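Local coordinates for Peptide/nickel transport system substrate-binding protein (Listeria monocytogenes serotype 1/2a, PDB 5KZT) that binds peptides and, like other members of its solute-binding family, probably delivers them to a membrane transporter for uptake, at residues L299-K303 against H343-V348; L250-A256 against T309-N313; Y156-L160 against D428-S433; A351-W355 against N393-L397. All blocks are in the same frame, centred on the assembly; numbering follows the deposited sequence.

Contact 1 of 4, residues L299-K303 against H343-V348; sequences LAIDK and HLEYDV
The ring of Y346 lies flat against D302. The D302 CA stands 3.5 Å from the ring centroid and only 14° off the ring normal, a CH-pi contact over the face. A chi1 of -170° carries the side chain of D302 onward over the ring: D302 CB is 3.6 Å from Y346 CZ, and the carboxylate stacks nearly parallel to the aromatic plane. A tyrosine suits the place because its broad face can cover the backbone at D302, just before the helix, while I301 O comes obliquely to 3.2 Å from Y346 CD1. Beside the ring, D347 N gives a nearly straight hydrogen bond to L299 O (3.0 Å, N-H...O angle 168°), lying in the carbonyl plane. The side chain of L299 packs farther along the segment, its CD2 4.0 Å from L344 CB and 3.3 Å from E345 O.

Two helix starts are thus set side by side: D302 and D347 are the N-caps of helices 303-311 and 348-362, and their OD1 atoms accept from S305 N and E350 N. Both carboxylates are probably stabilised as anions by these helix ends. K303, first in its helix, sends an extended chain inward, and its NZ donates to L344 O at 3.2 Å, tilted from the carbonyl plane. P493 O and A318 O also accept from this ammonium, so three carbonyls satisfy a buried charge. Farther out, D302 N is held by Q389 OE1, I301 packs on I386 and L390 of helix 377-393, and the H343 imidazole is fixed by T486 and S340.

Contact 2 of 4, residues L250-A256 against T309-N313; sequences LSADYAA and TVLKN
A252 N donates to L311 O across the meeting of two helix ends: helix 303-311 is running out through a wide pi-type turn just where the short helix 252-256 begins. The bond is 3.0 Å long but bent, with an N-H...O angle of 137°, and the donor stands above the carbonyl plane instead of on a lone pair. It nevertheless supplies a partner to a carbonyl at the helix terminus, where K312 leaves the helical path with positive phi.

That change of direction turns K312 toward the other segment. Its extended chain runs past A252 to bring NZ to D253 OD1 at 2.9 Å, nearly along the C-O axis of that oxygen, in a salt bridge. Lysine suits the spot since its methylenes can cover alanines while its charge reaches the exposed carboxylate.

At the opposite end, one water joins the segments, donating to L250 O (2.7 Å) and accepting from N313 ND2 (2.9 Å); the other side of the N313 amide, OD1, is hydrogen-bonded to S315 OG. T309 OG1 is paired within its own helix, with S305 O. L311 packs on a basic side chain of the bound peptide.

Small residues permit the close approach. A252 CB is 3.3 Å from V310 O, A255 CB is 3.2 Å from K312 O, and A256 CB rests 4.0 Å from K312 CD.

Contact 3 of 4, residues Y156-L160 against D428-S433; sequences YINSL and DYQDPS
The backbones come closest at S159 and Y429, CA atoms 5.8 Å apart, where the first turn of helix 157-161 passes the irregular chain that leads into helix 433-436. Y156, the N-cap residue, and Y429 form an offset face-to-face stack: the ring centroids are 4.1 Å apart and the planes 19° from parallel. Y429 CE2 lies over the centre of the Y156 ring, whereas Y156 CD1 falls toward the rim of the Y429 ring. Both tyrosines hold CG between backbone N and carbonyl carbon (chi1 45° and 54°), and this turns each ring toward its partner.

Next to the stack S159, small enough to let the chains close, sets its CB 3.7 Å from Y429 CB; L160 CD2 touches Y429 CD1 from alongside at 4.1 Å. Water links polar atoms of the two segments. One molecule donates to both S159 O and D428 O, and another joins S159 OG with Q430 N.

D431 gives the following helix its capping bond: D431 OD2 accepts from S433 N at 3.0 Å and from S433 OG at 2.7 Å, on opposite faces of the carboxylate plane, and also meets R473 in a salt bridge. D428 OD1 binds the backbone of the bound peptide, and Y113 OH holds OD2, so the residue preceding Y429 is part of the peptide site. P58 of strand 58-60 packs on S159, while helix 471-487 packs on P432 through W474 and M477.

Contact 4 of 4, residues A351-W355 against N393-L397; sequences AQKAW and NLDGL
One face of the W355 indole is covered by the side chain of L394. L394 CB sits 3.8 Å from the centroid of the five-membered ring, 9° off its normal, in a CH-pi contact. The leucine's branches spread the cover: CD2 reaches back to W355 CB at 3.7 Å, and CD1 leans over CE3 on the benzene side. With chi1 at 179° the indole points away from its own backbone N and into the hollow of the opposing turn. There the NE1 edge meets D395 O at 2.9 Å, the oxygen almost in the ring plane, while L397 CB closes on the far corner, 3.7 Å from W355 CH2.

The hollow is a type II beta turn, L394 to L397, closed by L397 N to L394 O at 3.1 Å. It belongs to a beta-alpha-beta crossover, in which helix 377-393 connects the parallel strands 367-374 and 397-404. G396 occupies the third position of the turn with positive phi, a conformation glycine takes readily, and its backbone pairs with I367.

The small methyl of A351 lets L394 CD2 come to 4.5 Å from its CB. Alongside, Q352 extends its chain so that NE2 donates to N393 O at 2.9 Å, on a lone pair and with an N-H...O angle of 169°. Helix 291-299 completes the pocket, A296 packing against W355 and I297 against L397.

In the fold
Contacts 1 and 4 touch, and contact 2 lies near contact 1 without touching it. Helix 303-311 starts in contact 1 and ends in contact 2, centres about 22 Å apart; helix 348-362 starts in contact 1 and enters contact 4, centres about 12 Å apart, where N393 ND2 also bonds A300 O. Helix 377-393 runs by all three. Along the sequence, contacts 1 and 2 interleave, contact 4 follows both, and contact 3 closes a loop enclosing the others, its centre about 31 Å from those of contacts 1 and 2 and about 39 Å from that of contact 4. Contacts 1, 2 and 4 join helices packed on the large mixed sheet; contact 3 joins distant sequence beside the bound peptide, which contact 2 also reaches through L311.

Contact 1 of 4, residues L299-K303 against H343-V348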
loop_
_atom_site.group_PDB
_atom_site.type_symbol
_atom_site.label_atom_id
_atom_site.label_comp_id
_atom_site.label_asym_id
_atom_site.label_seq_id
_atom_site.Cartn_x
_atom_site.Cartn_y
_atom_site.Cartn_z
ATOM N N LEU A 299 -16.534 15.454 10.219
ATOM C CA LEU A 299 -16.622 16.869 9.907
ATOM C C LEU A 299 -15.999 17.765 10.965
ATOM O O LEU A 299 -15.928 18.978 10.761
ATOM C CB LEU A 299 -18.073 17.262 9.663
ATOM C CG LEU A 299 -18.816 16.543 8.540
ATOM C CD1 LEU A 299 -20.216 17.125 8.451
ATOM C CD2 LEU A 299 -18.115 16.656 7.202
ATOM N N ALA A 300 -15.514 17.192 12.067
ATOM C CA ALA A 300 -15.015 17.979 13.190
ATOM C C ALA A 300 -13.493 18.133 13.187
ATOM O O ALA A 300 -12.944 18.650 14.161
ATOM C CB ALA A 300 -15.480 17.369 14.506
ATOM N N ILE A 301 -12.815 17.717 12.113
ATOM C CA ILE A 301 -11.351 17.777 12.045
ATOM C C ILE A 301 -10.908 18.833 11.029
ATOM O O ILE A 301 -11.145 18.712 9.825
ATOM C CB ILE A 301 -10.727 16.406 11.739
ATOM C CG1 ILE A 301 -11.107 15.406 12.842
ATOM C CG2 ILE A 301 -9.202 16.499 11.647
ATOM C CD1 ILE A 301 -10.839 13.944 12.518
ATOM N N ASP A 302 -10.254 19.876 11.531
ATOM C CA ASP A 302 -9.699 20.922 10.683
ATOM C C ASP A 302 -8.547 20.340 9.867
ATOM O O ASP A 302 -7.393 20.324 10.319
ATOM C CB ASP A 302 -9.231 22.117 11.528
ATOM C CG ASP A 302 -8.862 23.328 10.681
ATOM O OD1 ASP A 302 -8.668 23.189 9.453
ATOM O OD2 ASP A 302 -8.778 24.432 11.240
ATOM N N LYS A 303 -8.860 19.882 8.659
ATOM C CA LYS A 303 -7.869 19.174 7.815
ATOM C C LYS A 303 -6.721 20.104 7.407
ATOM O O LYS A 303 -5.565 19.679 7.337
ATOM C CB LYS A 303 -8.492 18.595 6.547
ATOM C CG LYS A 303 -9.770 17.800 6.751
ATOM C CD LYS A 303 -10.194 17.094 5.485
ATOM C CE LYS A 303 -11.605 16.550 5.629
ATOM N NZ LYS A 303 -12.004 15.713 4.470
ATOM N N HIS A 343 -16.052 16.010 -0.991
ATOM C CA HIS A 343 -16.950 15.337 -0.067
ATOM C C HIS A 343 -16.503 15.545 1.369
ATOM O O HIS A 343 -15.303 15.651 1.626
ATOM C CB HIS A 343 -16.951 13.842 -0.366
ATOM C CG HIS A 343 -17.191 13.530 -1.796
ATOM N ND1 HIS A 343 -18.451 13.315 -2.307
ATOM C CD2 HIS A 343 -16.335 13.429 -2.838
ATOM C CE1 HIS A 343 -18.357 13.084 -3.604
ATOM N NE2 HIS A 343 -17.086 13.156 -3.953
ATOM N N LEU A 344 -17.470 15.598 2.291
ATOM C CA LEU A 344 -17.211 15.661 3.741
ATOM C C LEU A 344 -16.151 16.713 4.116
ATOM O O LEU A 344 -15.111 16.407 4.721
ATOM C CB LEU A 344 -16.796 14.285 4.285
ATOM C CG LEU A 344 -17.761 13.120 4.004
ATOM C CD1 LEU A 344 -17.089 11.797 4.385
ATOM C CD2 LEU A 344 -19.088 13.281 4.712
ATOM N N GLU A 345 -16.438 17.948 3.730
ATOM C CA GLU A 345 -15.587 19.084 4.048
ATOM C C GLU A 345 -15.704 19.475 5.515
ATOM O O GLU A 345 -16.792 19.453 6.086
ATOM C CB GLU A 345 -15.926 20.277 3.150
ATOM C CG GLU A 345 -15.608 20.018 1.683
ATOM C CD GLU A 345 -15.905 21.211 0.791
ATOM O OE1 GLU A 345 -15.120 22.170 0.794
ATOM O OE2 GLU A 345 -16.914 21.175 0.065
ATOM N N TYR A 346 -14.577 19.839 6.111
ATOM C CA TYR A 346 -14.535 20.359 7.477
ATOM C C TYR A 346 -15.595 21.419 7.749
ATOM O O TYR A 346 -15.657 22.429 7.047
ATOM C CB TYR A 346 -13.162 20.949 7.743
ATOM C CG TYR A 346 -13.025 21.722 9.042
ATOM C CD1 TYR A 346 -13.184 21.091 10.278
ATOM C CD2 TYR A 346 -12.714 23.083 9.034
ATOM C CE1 TYR A 346 -13.039 21.790 11.463
ATOM C CE2 TYR A 346 -12.559 23.785 10.213
ATOM C CZ TYR A 346 -12.723 23.144 11.416
ATOM O OH TYR A 346 -12.562 23.854 12.571
ATOM N N ASP A 347 -16.403 21.177 8.777
ATOM C CA ASP A 347 -17.532 22.050 9.138
ATOM C C ASP A 347 -17.949 21.749 10.583
ATOM O O ASP A 347 -18.674 20.787 10.831
ATOM C CB ASP A 347 -18.703 21.811 8.162
ATOM C CG ASP A 347 -19.828 22.834 8.293
ATOM O OD1 ASP A 347 -20.238 23.195 9.423
ATOM O OD2 ASP A 347 -20.331 23.264 7.231
ATOM N N VAL A 348 -17.499 22.567 11.535
ATOM C CA VAL A 348 -17.787 22.309 12.949
ATOM C C VAL A 348 -19.307 22.323 13.223
ATOM O O VAL A 348 -19.816 21.446 13.936
ATOM C CB VAL A 348 -17.032 23.270 13.903
ATOM C CG1 VAL A 348 -17.419 23.014 15.359
ATOM C CG2 VAL A 348 -15.516 23.118 13.745
#

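Contact 2 of 4, residues L250-A256 against T309-N313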
loop_
_atom_site.group_PDB
_atom_site.type_symbol
_atom_site.label_atom_id
_atom_site.label_comp_id
_atom_site.label_asym_id
_atom_site.label_seq_id
_atom_site.Cartn_x
_atom_site.Cartn_y
_atom_site.Cartn_z
ATOM N N LEU A 250 11.839 13.801 7.156
ATOM C CA LEU A 250 11.630 14.977 8.001
ATOM C C LEU A 250 10.142 15.173 8.192
ATOM O O LEU A 250 9.406 15.189 7.233
ATOM C CB LEU A 250 12.175 16.248 7.332
ATOM C CG LEU A 250 13.643 16.230 6.903
ATOM C CD1 LEU A 250 13.928 17.433 6.023
ATOM C CD2 LEU A 250 14.563 16.197 8.111
ATOM N N SER A 251 9.717 15.376 9.422
ATOM C CA SER A 251 8.314 15.608 9.697
ATOM C C SER A 251 8.130 16.874 10.532
ATOM O O SER A 251 9.061 17.303 11.223
ATOM C CB SER A 251 7.764 14.385 10.400
ATOM O OG SER A 251 6.561 14.715 11.014
ATOM N N ALA A 252 6.942 17.482 10.414
ATOM C CA ALA A 252 6.530 18.633 11.224
ATOM C C ALA A 252 7.617 19.734 11.244
ATOM O O ALA A 252 8.078 20.131 10.178
ATOM C CB ALA A 252 6.123 18.161 12.634
ATOM N N ASP A 253 8.063 20.189 12.413
ATOM C CA ASP A 253 9.055 21.269 12.469
ATOM C C ASP A 253 10.412 20.919 11.849
ATOM O O ASP A 253 11.104 21.808 11.371
ATOM C CB ASP A 253 9.240 21.772 13.910
ATOM C CG ASP A 253 7.959 22.308 14.498
ATOM O OD1 ASP A 253 7.197 22.989 13.773
ATOM O OD2 ASP A 253 7.695 22.037 15.689
ATOM N N TYR A 254 10.798 19.650 11.846
ATOM C CA TYR A 254 12.034 19.252 11.179
ATOM C C TYR A 254 11.978 19.466 9.657
ATOM O O TYR A 254 12.988 19.794 9.039
ATOM C CB TYR A 254 12.391 17.800 11.487
ATOM C CG TYR A 254 12.868 17.588 12.891
ATOM C CD1 TYR A 254 14.202 17.836 13.231
ATOM C CD2 TYR A 254 12.005 17.138 13.891
ATOM C CE1 TYR A 254 14.664 17.642 14.524
ATOM C CE2 TYR A 254 12.460 16.934 15.189
ATOM C CZ TYR A 254 13.791 17.191 15.494
ATOM O OH TYR A 254 14.263 17.002 16.771
ATOM N N ALA A 255 10.809 19.271 9.054
ATOM C CA ALA A 255 10.635 19.551 7.630
ATOM C C ALA A 255 10.703 21.064 7.416
ATOM O O ALA A 255 11.484 21.554 6.583
ATOM C CB ALA A 255 9.311 19.010 7.133
ATOM N N ALA A 256 9.897 21.792 8.193
ATOM C CA ALA A 256 9.797 23.240 8.068
ATOM C C ALA A 256 11.137 23.929 8.286
ATOM O O ALA A 256 11.441 24.896 7.593
ATOM C CB ALA A 256 8.759 23.785 9.029
ATOM N N THR A 309 0.144 21.916 10.550
ATOM C CA THR A 309 0.680 21.808 11.905
ATOM C C THR A 309 1.429 20.506 12.101
ATOM O O THR A 309 2.567 20.505 12.555
ATOM C CB THR A 309 -0.471 21.889 12.938
ATOM O OG1 THR A 309 -1.193 23.108 12.718
ATOM C CG2 THR A 309 0.050 21.841 14.387
ATOM N N VAL A 310 0.785 19.397 11.774
ATOM C CA VAL A 310 1.359 18.072 12.032
ATOM C C VAL A 310 2.344 17.616 10.953
ATOM O O VAL A 310 3.375 17.048 11.286
ATOM C CB VAL A 310 0.246 17.022 12.225
ATOM C CG1 VAL A 310 0.817 15.607 12.338
ATOM C CG2 VAL A 310 -0.598 17.385 13.441
ATOM N N LEU A 311 2.028 17.852 9.686
ATOM C CA LEU A 311 2.819 17.312 8.571
ATOM C C LEU A 311 3.903 18.257 8.048
ATOM O O LEU A 311 5.084 17.930 8.085
ATOM C CB LEU A 311 1.886 16.890 7.435
ATOM C CG LEU A 311 0.929 15.750 7.820
ATOM C CD1 LEU A 311 -0.013 15.445 6.677
ATOM C CD2 LEU A 311 1.669 14.484 8.225
ATOM N N LYS A 312 3.492 19.420 7.559
ATOM C CA LYS A 312 4.420 20.465 7.099
ATOM C C LYS A 312 5.440 19.955 6.083
ATOM O O LYS A 312 6.618 20.336 6.136
ATOM C CB LYS A 312 5.157 21.097 8.292
ATOM C CG LYS A 312 4.256 21.822 9.286
ATOM C CD LYS A 312 5.109 22.664 10.232
ATOM C CE LYS A 312 4.256 23.503 11.156
ATOM N NZ LYS A 312 5.056 24.174 12.210
ATOM N N ASN A 313 4.996 19.098 5.169
ATOM C CA ASN A 313 5.914 18.345 4.323
ATOM C C ASN A 313 5.461 18.286 2.877
ATOM O O ASN A 313 5.901 17.414 2.129
ATOM C CB ASN A 313 6.085 16.919 4.892
ATOM C CG ASN A 313 4.795 16.120 4.895
ATOM O OD1 ASN A 313 3.775 16.560 4.377
ATOM N ND2 ASN A 313 4.833 14.930 5.490
HETATM O O HOH W 1 7.553 13.893 5.783
#

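Contact 3 of 4, residues Y156-L160 against D428-S433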
loop_
_atom_site.group_PDB
_atom_site.type_symbol
_atom_site.label_atom_id
_atom_site.label_comp_id
_atom_site.label_asym_id
_atom_site.label_seq_id
_atom_site.Cartn_x
_atom_site.Cartn_y
_atom_site.Cartn_z
ATOM N N TYR A 156 -4.900 -2.582 -17.201
ATOM C CA TYR A 156 -3.762 -2.432 -16.271
ATOM C C TYR A 156 -3.129 -3.784 -15.928
ATOM O O TYR A 156 -2.386 -3.906 -14.930
ATOM C CB TYR A 156 -4.202 -1.717 -14.966
ATOM C CG TYR A 156 -5.509 -2.220 -14.370
ATOM C CD1 TYR A 156 -5.549 -3.362 -13.590
ATOM C CD2 TYR A 156 -6.701 -1.545 -14.604
ATOM C CE1 TYR A 156 -6.745 -3.822 -13.056
ATOM C CE2 TYR A 156 -7.901 -1.996 -14.084
ATOM C CZ TYR A 156 -7.918 -3.113 -13.300
ATOM O OH TYR A 156 -9.106 -3.566 -12.799
ATOM N N ILE A 157 -3.404 -4.807 -16.739
ATOM C CA ILE A 157 -2.893 -6.142 -16.452
ATOM C C ILE A 157 -1.369 -6.187 -16.273
ATOM O O ILE A 157 -0.876 -6.912 -15.423
ATOM C CB ILE A 157 -3.364 -7.181 -17.494
ATOM C CG1 ILE A 157 -3.049 -8.605 -17.020
ATOM C CG2 ILE A 157 -2.761 -6.919 -18.864
ATOM C CD1 ILE A 157 -3.784 -9.037 -15.775
ATOM N N ASN A 158 -0.632 -5.417 -17.059
ATOM C CA ASN A 158 0.827 -5.405 -16.913
ATOM C C ASN A 158 1.278 -4.800 -15.564
ATOM O O ASN A 158 2.344 -5.165 -15.044
ATOM C CB ASN A 158 1.480 -4.681 -18.075
ATOM C CG ASN A 158 1.309 -5.409 -19.392
ATOM O OD1 ASN A 158 0.790 -6.540 -19.455
ATOM N ND2 ASN A 158 1.732 -4.761 -20.465
ATOM N N SER A 159 0.479 -3.890 -15.006
ATOM C CA SER A 159 0.739 -3.358 -13.648
ATOM C C SER A 159 0.522 -4.434 -12.575
ATOM O O SER A 159 1.267 -4.521 -11.589
ATOM C CB SER A 159 -0.127 -2.131 -13.359
ATOM O OG SER A 159 0.103 -1.071 -14.276
ATOM N N LEU A 160 -0.495 -5.275 -12.786
ATOM C CA LEU A 160 -0.668 -6.447 -11.908
ATOM C C LEU A 160 0.529 -7.385 -12.018
ATOM O O LEU A 160 1.059 -7.835 -10.990
ATOM C CB LEU A 160 -1.978 -7.186 -12.174
ATOM C CG LEU A 160 -3.254 -6.344 -11.997
ATOM C CD1 LEU A 160 -4.518 -7.123 -12.344
ATOM C CD2 LEU A 160 -3.373 -5.806 -10.572
ATOM N N ASP A 428 -1.952 0.610 -6.258
ATOM C CA ASP A 428 -1.218 -0.535 -6.828
ATOM C C ASP A 428 -1.212 -0.552 -8.355
ATOM O O ASP A 428 -0.466 -1.325 -8.940
ATOM C CB ASP A 428 -1.814 -1.837 -6.300
ATOM C CG ASP A 428 -1.841 -1.879 -4.786
ATOM O OD1 ASP A 428 -0.926 -1.311 -4.160
ATOM O OD2 ASP A 428 -2.795 -2.430 -4.214
ATOM N N TYR A 429 -2.038 0.305 -8.966
ATOM C CA TYR A 429 -2.090 0.512 -10.402
ATOM C C TYR A 429 -2.893 1.785 -10.651
ATOM O O TYR A 429 -3.554 2.274 -9.734
ATOM C CB TYR A 429 -2.734 -0.683 -11.115
ATOM C CG TYR A 429 -4.102 -1.064 -10.593
ATOM C CD1 TYR A 429 -4.248 -1.952 -9.521
ATOM C CD2 TYR A 429 -5.254 -0.595 -11.222
ATOM C CE1 TYR A 429 -5.507 -2.319 -9.052
ATOM C CE2 TYR A 429 -6.506 -0.960 -10.773
ATOM C CZ TYR A 429 -6.631 -1.807 -9.679
ATOM O OH TYR A 429 -7.897 -2.132 -9.272
ATOM N N GLN A 430 -2.869 2.275 -11.885
ATOM C CA GLN A 430 -3.368 3.610 -12.196
ATOM C C GLN A 430 -4.814 3.613 -12.702
ATOM O O GLN A 430 -5.076 3.722 -13.885
ATOM C CB GLN A 430 -2.408 4.322 -13.164
ATOM C CG GLN A 430 -2.608 5.829 -13.175
ATOM C CD GLN A 430 -1.756 6.522 -14.208
ATOM O OE1 GLN A 430 -0.574 6.176 -14.382
ATOM N NE2 GLN A 430 -2.350 7.525 -14.920
ATOM N N ASP A 431 -5.737 3.498 -11.763
ATOM C CA ASP A 431 -7.168 3.464 -12.044
ATOM C C ASP A 431 -7.851 3.699 -10.691
ATOM O O ASP A 431 -7.300 3.303 -9.662
ATOM C CB ASP A 431 -7.537 2.085 -12.618
ATOM C CG ASP A 431 -9.012 1.955 -12.975
ATOM O OD1 ASP A 431 -9.381 2.277 -14.117
ATOM O OD2 ASP A 431 -9.807 1.527 -12.121
ATOM N N PRO A 432 -9.043 4.346 -10.666
ATOM C CA PRO A 432 -9.694 4.595 -9.378
ATOM C C PRO A 432 -10.032 3.349 -8.549
ATOM O O PRO A 432 -10.096 3.426 -7.322
ATOM C CB PRO A 432 -10.986 5.319 -9.779
ATOM C CG PRO A 432 -10.681 5.944 -11.090
ATOM C CD PRO A 432 -9.812 4.940 -11.781
ATOM N N SER A 433 -10.234 2.220 -9.223
ATOM C CA SER A 433 -10.583 0.964 -8.561
ATOM C C SER A 433 -9.571 0.498 -7.526
ATOM O O SER A 433 -9.958 -0.164 -6.562
ATOM C CB SER A 433 -10.840 -0.148 -9.587
ATOM O OG SER A 433 -9.669 -0.466 -10.329
HETATM O O HOH W 2 1.803 -2.390 -9.947
HETATM O O HOH W 3 -1.378 1.154 -14.100
#

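Contact 4 of 4, residues A351-W355 against N393-L397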
loop_
_atom_site.group_PDB
_atom_site.type_symbol
_atom_site.label_atom_id
_atom_site.label_comp_id
_atom_site.label_asym_id
_atom_site.label_seq_id
_atom_site.Cartn_x
_atom_site.Cartn_y
_atom_site.Cartn_z
ATOM N N ALA A 351 -20.928 19.236 11.836
ATOM C CA ALA A 351 -20.462 18.163 12.741
ATOM C C ALA A 351 -21.263 18.090 14.043
ATOM O O ALA A 351 -21.647 17.008 14.489
ATOM C CB ALA A 351 -18.987 18.341 13.073
ATOM N N GLN A 352 -21.487 19.248 14.643
ATOM C CA GLN A 352 -22.217 19.363 15.906
ATOM C C GLN A 352 -23.702 19.012 15.742
ATOM O O GLN A 352 -24.283 18.403 16.630
ATOM C CB GLN A 352 -22.025 20.768 16.520
ATOM C CG GLN A 352 -20.620 20.951 17.084
ATOM C CD GLN A 352 -20.254 22.385 17.442
ATOM O OE1 GLN A 352 -20.911 23.347 17.028
ATOM N NE2 GLN A 352 -19.181 22.532 18.223
ATOM N N LYS A 353 -24.288 19.384 14.605
ATOM C CA LYS A 353 -25.644 18.954 14.237
ATOM C C LYS A 353 -25.742 17.413 14.200
ATOM O O LYS A 353 -26.627 16.830 14.830
ATOM C CB LYS A 353 -26.057 19.544 12.873
ATOM C CG LYS A 353 -27.477 19.178 12.450
ATOM C CD LYS A 353 -27.915 19.789 11.126
ATOM C CE LYS A 353 -29.439 19.740 11.025
ATOM N NZ LYS A 353 -29.942 19.746 9.623
ATOM N N ALA A 354 -24.828 16.777 13.471
ATOM C CA ALA A 354 -24.773 15.313 13.397
ATOM C C ALA A 354 -24.517 14.687 14.769
ATOM O O ALA A 354 -25.114 13.676 15.112
ATOM C CB ALA A 354 -23.697 14.865 12.409
ATOM N N TRP A 355 -23.614 15.287 15.545
ATOM C CA TRP A 355 -23.297 14.799 16.889
ATOM C C TRP A 355 -24.530 14.777 17.808
ATOM O O TRP A 355 -24.831 13.742 18.411
ATOM C CB TRP A 355 -22.183 15.657 17.487
ATOM C CG TRP A 355 -21.744 15.310 18.866
ATOM C CD1 TRP A 355 -21.827 16.109 19.958
ATOM C CD2 TRP A 355 -21.089 14.114 19.295
ATOM N NE1 TRP A 355 -21.283 15.489 21.049
ATOM C CE2 TRP A 355 -20.827 14.256 20.673
ATOM C CE3 TRP A 355 -20.689 12.936 18.647
ATOM C CZ2 TRP A 355 -20.215 13.262 21.424
ATOM C CZ3 TRP A 355 -20.080 11.946 19.396
ATOM C CH2 TRP A 355 -19.850 12.114 20.772
ATOM N N ASN A 393 -14.521 20.049 20.013
ATOM C CA ASN A 393 -15.665 20.331 19.128
ATOM C C ASN A 393 -16.946 19.542 19.467
ATOM O O ASN A 393 -18.040 20.024 19.183
ATOM C CB ASN A 393 -15.294 20.095 17.647
ATOM C CG ASN A 393 -14.353 21.170 17.083
ATOM O OD1 ASN A 393 -14.404 22.316 17.485
ATOM N ND2 ASN A 393 -13.525 20.795 16.112
ATOM N N LEU A 394 -16.801 18.354 20.062
ATOM C CA LEU A 394 -17.916 17.454 20.305
ATOM C C LEU A 394 -18.083 17.141 21.801
ATOM O O LEU A 394 -17.468 16.207 22.326
ATOM C CB LEU A 394 -17.709 16.166 19.505
ATOM C CG LEU A 394 -17.565 16.299 17.990
ATOM C CD1 LEU A 394 -17.455 14.908 17.407
ATOM C CD2 LEU A 394 -18.740 17.036 17.362
ATOM N N ASP A 395 -18.949 17.908 22.466
ATOM C CA ASP A 395 -19.139 17.850 23.928
ATOM C C ASP A 395 -19.612 16.472 24.361
ATOM O O ASP A 395 -20.597 15.962 23.826
ATOM C CB ASP A 395 -20.179 18.881 24.391
ATOM C CG ASP A 395 -19.749 20.331 24.158
ATOM O OD1 ASP A 395 -18.548 20.612 23.991
ATOM O OD2 ASP A 395 -20.636 21.211 24.149
ATOM N N GLY A 396 -18.916 15.891 25.336
ATOM C CA GLY A 396 -19.198 14.543 25.828
ATOM C C GLY A 396 -18.418 13.434 25.135
ATOM O O GLY A 396 -18.648 12.262 25.400
ATOM N N LEU A 397 -17.495 13.785 24.247
ATOM C CA LEU A 397 -16.670 12.793 23.560
ATOM C C LEU A 397 -15.312 12.712 24.245
ATOM O O LEU A 397 -14.641 13.733 24.430
ATOM C CB LEU A 397 -16.505 13.157 22.079
ATOM C CG LEU A 397 -15.668 12.192 21.231
ATOM C CD1 LEU A 397 -16.314 10.824 21.110
ATOM C CD2 LEU A 397 -15.426 12.769 19.849
#